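Long-range contact in nitrite oxidoreductase subunit A (Kuenenia stuttgartiensis, PDB 7B04), which belongs to the molybdopterin oxidoreductase family and holds a molybdenum atom, two MD1 molecules and an iron/sulfur cluster: residues 527-533 / 1095-1100. Numbering follows the deposited sequence.
Sequences EGVNHYF and NTVPKE. With MD1 (phosphoric acid 4-(2-amino-4-oxo-3,4,5,6,-tetrahydro-pteridin-6-yl)-2-hydroxy-3,4-dimercapto-but-3-en-yl ester guanylate ester), chain C.
Segment 1095-1100, extended at Asn1095-Val1097 and turning at Pro1098-Lys1099, packs against the weakly bonded helical turn 527-530 and its exit, in closest register where the CA atoms of His531 and Val1097 lie 4.0 Å apart. Asn1095 directs CB toward the turn, its ND2 3.8 Å from Asn530 O. Thr1096 instead bonds Lys661 and Trp272 through OG1. Val1097 (m rotamer) packs CG1 3.2 Å from Tyr532 O. Pro1098 CD makes a CH-pi contact 3.6 Å from the His531 ring centroid, both residues lining the other MD1's pocket, and Lys1099 N donates to His531 O (3.1 Å). The Lys1099 side chain (mttt) covers a Tyr532 ring face with CB and carries NZ to MD1 O1A (2.7 Å) and, weakly, to Glu527 O (3.4 Å). Glu527 N to MD1 O2B (3.0 Å) and Tyr532 OH to guanine N7 (2.9 Å) add hydrogen bonds, so both segments wall this molybdopterin oxidoreductase cofactor pocket. Glu1100 CG reaches Phe533 N at 3.2 Å. The turn follows parallel-sheet strand 521-525 and precedes helix 535-541; segment 1095-1100 leads into barrel strand 1102-1109.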
ATOM      1  N   GLU B 527      14.114   6.349  -7.512  1.00 39.11           N
ATOM      2  CA  GLU B 527      14.878   5.153  -7.819  1.00 43.89           C
ATOM      3  C   GLU B 527      14.355   4.417  -9.040  1.00 39.71           C
ATOM      4  O   GLU B 527      14.864   3.342  -9.367  1.00 35.83           O
ATOM      5  CB  GLU B 527      14.916   4.252  -6.587  1.00 33.30           C
ATOM      6  CG  GLU B 527      15.789   4.850  -5.492  1.00 46.41           C
ATOM      7  CD  GLU B 527      15.138   6.038  -4.809  1.00 52.22           C
ATOM      8  OE1 GLU B 527      13.944   5.946  -4.471  1.00 50.22           O
ATOM      9  OE2 GLU B 527      15.808   7.080  -4.645  1.00 56.14           O
ATOM     10  N   GLY B 528      13.336   4.959  -9.708  1.00 36.56           N
ATOM     11  CA  GLY B 528      13.040   4.503 -11.049  1.00 40.31           C
ATOM     12  C   GLY B 528      14.154   4.809 -12.020  1.00 44.00           C
ATOM     13  O   GLY B 528      14.276   4.138 -13.048  1.00 51.81           O
ATOM     14  N   VAL B 529      14.977   5.811 -11.712  1.00 41.64           N
ATOM     15  CA  VAL B 529      16.148   6.134 -12.515  1.00 43.41           C
ATOM     16  C   VAL B 529      17.418   5.986 -11.686  1.00 47.03           C
ATOM     17  O   VAL B 529      18.502   5.758 -12.234  1.00 52.07           O
ATOM     18  CB  VAL B 529      16.032   7.551 -13.103  1.00 41.58           C
ATOM     19  CG1 VAL B 529      14.837   7.633 -14.038  1.00 44.05           C
ATOM     20  CG2 VAL B 529      15.910   8.580 -11.989  1.00 36.63           C
ATOM     21  N   ASN B 530      17.301   6.114 -10.362  1.00 39.95           N
ATOM     22  CA  ASN B 530      18.465   5.950  -9.497  1.00 38.91           C
ATOM     23  C   ASN B 530      18.898   4.500  -9.344  1.00 41.68           C
ATOM     24  O   ASN B 530      20.005   4.253  -8.854  1.00 44.14           O
ATOM     25  CB  ASN B 530      18.197   6.544  -8.114  1.00 34.57           C
ATOM     26  CG  ASN B 530      18.415   8.042  -8.070  1.00 39.25           C
ATOM     27  OD1 ASN B 530      19.191   8.592  -8.851  1.00 44.47           O
ATOM     28  ND2 ASN B 530      17.738   8.711  -7.145  1.00 47.59           N
ATOM     29  N   HIS B 531      18.068   3.540  -9.750  1.00 44.39           N
ATOM     30  CA  HIS B 531      18.422   2.129  -9.687  1.00 44.27           C
ATOM     31  C   HIS B 531      18.953   1.607 -11.019  1.00 46.26           C
ATOM     32  O   HIS B 531      18.876   0.404 -11.292  1.00 49.72           O
ATOM     33  CB  HIS B 531      17.222   1.304  -9.221  1.00 43.18           C
ATOM     34  CG  HIS B 531      16.965   1.395  -7.748  1.00 44.50           C
ATOM     35  ND1 HIS B 531      15.851   0.846  -7.151  1.00 48.34           N
ATOM     36  CD2 HIS B 531      17.684   1.964  -6.751  1.00 45.16           C
ATOM     37  CE1 HIS B 531      15.893   1.075  -5.850  1.00 40.47           C
ATOM     38  NE2 HIS B 531      16.995   1.752  -5.582  1.00 39.95           N
ATOM     39  N   TYR B 532      19.511   2.492 -11.844  1.00 44.49           N
ATOM     40  CA  TYR B 532      20.269   2.113 -13.027  1.00 49.28           C
ATOM     41  C   TYR B 532      21.708   2.593 -12.882  1.00 52.27           C
ATOM     42  O   TYR B 532      21.997   3.535 -12.137  1.00 46.14           O
ATOM     43  CB  TYR B 532      19.642   2.683 -14.305  1.00 45.94           C
ATOM     44  CG  TYR B 532      18.314   2.057 -14.665  1.00 46.74           C
ATOM     45  CD1 TYR B 532      18.253   0.809 -15.271  1.00 44.51           C
ATOM     46  CD2 TYR B 532      17.123   2.716 -14.398  1.00 51.86           C
ATOM     47  CE1 TYR B 532      17.039   0.235 -15.601  1.00 53.85           C
ATOM     48  CE2 TYR B 532      15.908   2.150 -14.724  1.00 47.74           C
ATOM     49  CZ  TYR B 532      15.869   0.911 -15.323  1.00 52.02           C
ATOM     50  OH  TYR B 532      14.654   0.353 -15.646  1.00 46.22           O
ATOM     51  N   PHE B 533      22.607   1.929 -13.617  1.00 49.36           N
ATOM     52  CA  PHE B 533      24.044   2.117 -13.426  1.00 46.63           C
ATOM     53  C   PHE B 533      24.444   3.577 -13.573  1.00 45.31           C
ATOM     54  O   PHE B 533      25.178   4.120 -12.739  1.00 44.80           O
ATOM     55  CB  PHE B 533      24.818   1.247 -14.413  1.00 48.86           C
ATOM     56  CG  PHE B 533      26.299   1.246 -14.191  1.00 46.88           C
ATOM     57  CD1 PHE B 533      26.869   0.413 -13.244  1.00 41.33           C
ATOM     58  CD2 PHE B 533      27.125   2.077 -14.932  1.00 44.02           C
ATOM     59  CE1 PHE B 533      28.236   0.407 -13.041  1.00 41.59           C
ATOM     60  CE2 PHE B 533      28.491   2.076 -14.732  1.00 36.38           C
ATOM     61  CZ  PHE B 533      29.048   1.241 -13.786  1.00 40.68           C
ATOM     62  N   ASN B1095      26.010   3.178  -4.841  1.00 43.79           N
ATOM     63  CA  ASN B1095      24.556   3.296  -4.865  1.00 40.53           C
ATOM     64  C   ASN B1095      24.018   2.117  -5.665  1.00 48.47           C
ATOM     65  O   ASN B1095      24.118   2.095  -6.897  1.00 49.19           O
ATOM     66  CB  ASN B1095      24.133   4.613  -5.495  1.00 29.51           C
ATOM     67  CG  ASN B1095      22.898   5.188  -4.844  1.00 43.50           C
ATOM     68  OD1 ASN B1095      22.932   5.616  -3.690  1.00 52.73           O
ATOM     69  ND2 ASN B1095      21.790   5.188  -5.574  1.00 46.15           N
ATOM     70  N   THR B1096      23.485   1.122  -4.964  1.00 39.52           N
ATOM     71  CA  THR B1096      23.134  -0.140  -5.598  1.00 41.91           C
ATOM     72  C   THR B1096      22.014   0.045  -6.613  1.00 44.29           C
ATOM     73  O   THR B1096      21.129   0.900  -6.462  1.00 41.31           O
ATOM     74  CB  THR B1096      22.712  -1.161  -4.561  1.00 35.35           C
ATOM     75  OG1 THR B1096      21.433  -0.791  -4.034  1.00 40.28           O
ATOM     76  CG2 THR B1096      23.761  -1.253  -3.463  1.00 35.71           C
ATOM     77  N   VAL B1097      22.063  -0.772  -7.662  1.00 44.16           N
ATOM     78  CA  VAL B1097      21.117  -0.680  -8.771  1.00 47.74           C
ATOM     79  C   VAL B1097      20.478  -2.036  -9.046  1.00 48.73           C
ATOM     80  O   VAL B1097      21.112  -2.909  -9.659  1.00 52.35           O
ATOM     81  CB  VAL B1097      21.827  -0.145 -10.021  1.00 48.50           C
ATOM     82  CG1 VAL B1097      22.036   1.325  -9.863  1.00 44.27           C
ATOM     83  CG2 VAL B1097      23.180  -0.870 -10.243  1.00 48.80           C
ATOM     84  N   PRO B1098      19.229  -2.262  -8.630  1.00 45.41           N
ATOM     85  CA  PRO B1098      18.587  -3.545  -8.951  1.00 45.37           C
ATOM     86  C   PRO B1098      18.002  -3.605 -10.348  1.00 40.76           C
ATOM     87  O   PRO B1098      17.745  -4.712 -10.843  1.00 38.28           O
ATOM     88  CB  PRO B1098      17.486  -3.670  -7.885  1.00 41.49           C
ATOM     89  CG  PRO B1098      17.840  -2.665  -6.835  1.00 48.94           C
ATOM     90  CD  PRO B1098      18.495  -1.547  -7.571  1.00 42.30           C
ATOM     91  N   LYS B1099      17.798  -2.462 -11.001  1.00 42.59           N
ATOM     92  CA  LYS B1099      17.144  -2.424 -12.303  1.00 43.63           C
ATOM     93  C   LYS B1099      18.094  -2.617 -13.480  1.00 48.45           C
ATOM     94  O   LYS B1099      17.621  -2.775 -14.612  1.00 51.18           O
ATOM     95  CB  LYS B1099      16.373  -1.112 -12.455  1.00 29.79           C
ATOM     96  CG  LYS B1099      15.249  -1.010 -11.442  1.00 44.17           C
ATOM     97  CD  LYS B1099      14.414   0.240 -11.602  1.00 47.25           C
ATOM     98  CE  LYS B1099      13.323   0.264 -10.542  1.00 43.77           C
ATOM     99  NZ  LYS B1099      12.414   1.427 -10.684  1.00 44.66           N
ATOM    100  N   GLU B1100      19.409  -2.608 -13.258  1.00 46.51           N
ATOM    101  CA  GLU B1100      20.343  -2.913 -14.340  1.00 46.38           C
ATOM    102  C   GLU B1100      20.325  -4.424 -14.526  1.00 46.64           C
ATOM    103  O   GLU B1100      21.191  -5.165 -14.049  1.00 43.95           O
ATOM    104  CB  GLU B1100      21.739  -2.388 -14.042  1.00 45.45           C
ATOM    105  CG  GLU B1100      21.974  -1.012 -14.615  1.00 45.25           C
ATOM    106  CD  GLU B1100      22.324  -1.040 -16.089  1.00 46.89           C
ATOM    107  OE1 GLU B1100      22.170   0.011 -16.742  1.00 50.50           O
ATOM    108  OE2 GLU B1100      22.751  -2.102 -16.591  1.00 42.79           O
TER
HETATM  109  PB  MD1 C5802      10.406   5.220  -6.263  1.00 36.20           P
HETATM  110  O3B MD1 C5802      11.072   3.952  -7.077  1.00 44.27           O
HETATM  111  O1B MD1 C5802       9.090   5.595  -6.901  1.00 28.88           O
HETATM  112  O2B MD1 C5802      11.347   6.399  -6.318  1.00 35.60           O
HETATM  113  O3A MD1 C5802      10.161   4.768  -4.694  1.00 36.39           O
HETATM  114  C10 MD1 C5802      11.248   4.541  -3.839  1.00 37.46           C
HETATM  115  C11 MD1 C5802      10.854   4.974  -2.398  1.00 43.16           C
HETATM  116  O11 MD1 C5802       9.293   4.631  -2.263  1.00 50.40           O
HETATM  117  C12 MD1 C5802      11.700   4.424  -1.514  1.00 40.85           C
HETATM  118  S12 MD1 C5802      13.453   4.271  -1.963  1.00 39.87           S
HETATM  119  C13 MD1 C5802      11.365   3.928  -0.083  1.00 39.75           C
HETATM  120  S13 MD1 C5802      12.753   3.246   0.868  1.00 48.04           S
HETATM  121  C14 MD1 C5802      10.067   3.904   0.534  1.00 40.94           C
HETATM  122  N15 MD1 C5802       9.245   2.827  -0.326  1.00 39.94           N
HETATM  123  C16 MD1 C5802       7.858   2.892  -0.110  1.00 36.28           C
HETATM  124  C15 MD1 C5802       7.008   1.675  -0.023  1.00 37.91           C
HETATM  125  O14 MD1 C5802       7.493   0.598  -0.130  1.00 39.34           O
HETATM  126  N17 MD1 C5802       5.545   1.826   0.200  1.00 48.18           N
HETATM  127  C17 MD1 C5802       4.917   3.232   0.338  1.00 47.40           C
HETATM  128  N16 MD1 C5802       3.490   3.368   0.558  1.00 56.72           N
HETATM  129  N18 MD1 C5802       5.779   4.470   0.248  1.00 47.84           N
HETATM  130  C20 MD1 C5802       7.198   4.342   0.035  1.00 44.69           C
HETATM  131  N8  MD1 C5802       8.046   5.462  -0.060  1.00 39.45           N
HETATM  132  C7  MD1 C5802       9.403   5.235   0.766  1.00 40.19           C
HETATM  133  PA  MD1 C5802      10.311   3.096  -8.264  1.00 35.35           P
HETATM  134  O1A MD1 C5802      11.040   1.788  -8.441  1.00 44.99           O
HETATM  135  O2A MD1 C5802       8.887   2.841  -7.835  1.00 41.02           O
HETATM  136  O5' MD1 C5802      10.310   3.905  -9.700  1.00 29.29           O
HETATM  137  C5' MD1 C5802       9.318   4.855  -9.947  1.00 36.14           C
HETATM  138  C4' MD1 C5802       8.892   4.849 -11.457  1.00 42.65           C
HETATM  139  O4' MD1 C5802      10.115   5.012 -12.413  1.00 48.36           O
HETATM  140  C1' MD1 C5802       9.836   3.952 -13.515  1.00 45.71           C
HETATM  141  N9  MD1 C5802      11.075   3.563 -14.238  1.00 44.87           N
HETATM  142  C4  MD1 C5802      11.676   4.440 -15.035  1.00 42.46           C
HETATM  143  N3  MD1 C5802      11.353   5.853 -15.386  1.00 41.72           N
HETATM  144  C2  MD1 C5802      12.213   6.592 -16.309  1.00 41.86           C
HETATM  145  N2  MD1 C5802      11.898   7.968 -16.649  1.00 43.97           N
HETATM  146  N1  MD1 C5802      13.375   5.955 -16.880  1.00 51.41           N
HETATM  147  C6  MD1 C5802      13.677   4.599 -16.538  1.00 47.37           C
HETATM  148  O6  MD1 C5802      14.629   4.070 -17.001  1.00 48.93           O
HETATM  149  C5  MD1 C5802      12.769   3.830 -15.570  1.00 43.66           C
HETATM  150  N7  MD1 C5802      12.821   2.589 -15.094  1.00 45.79           N
HETATM  151  C8  MD1 C5802      11.772   2.410 -14.266  1.00 43.04           C
HETATM  152  C2' MD1 C5802       9.375   2.986 -12.830  1.00 49.23           C
HETATM  153  O2' MD1 C5802       8.656   2.045 -13.679  1.00 52.34           O
HETATM  154  C3' MD1 C5802       8.343   3.734 -11.767  1.00 43.19           C
HETATM  155  O3' MD1 C5802       7.065   3.995 -12.417  1.00 39.13           O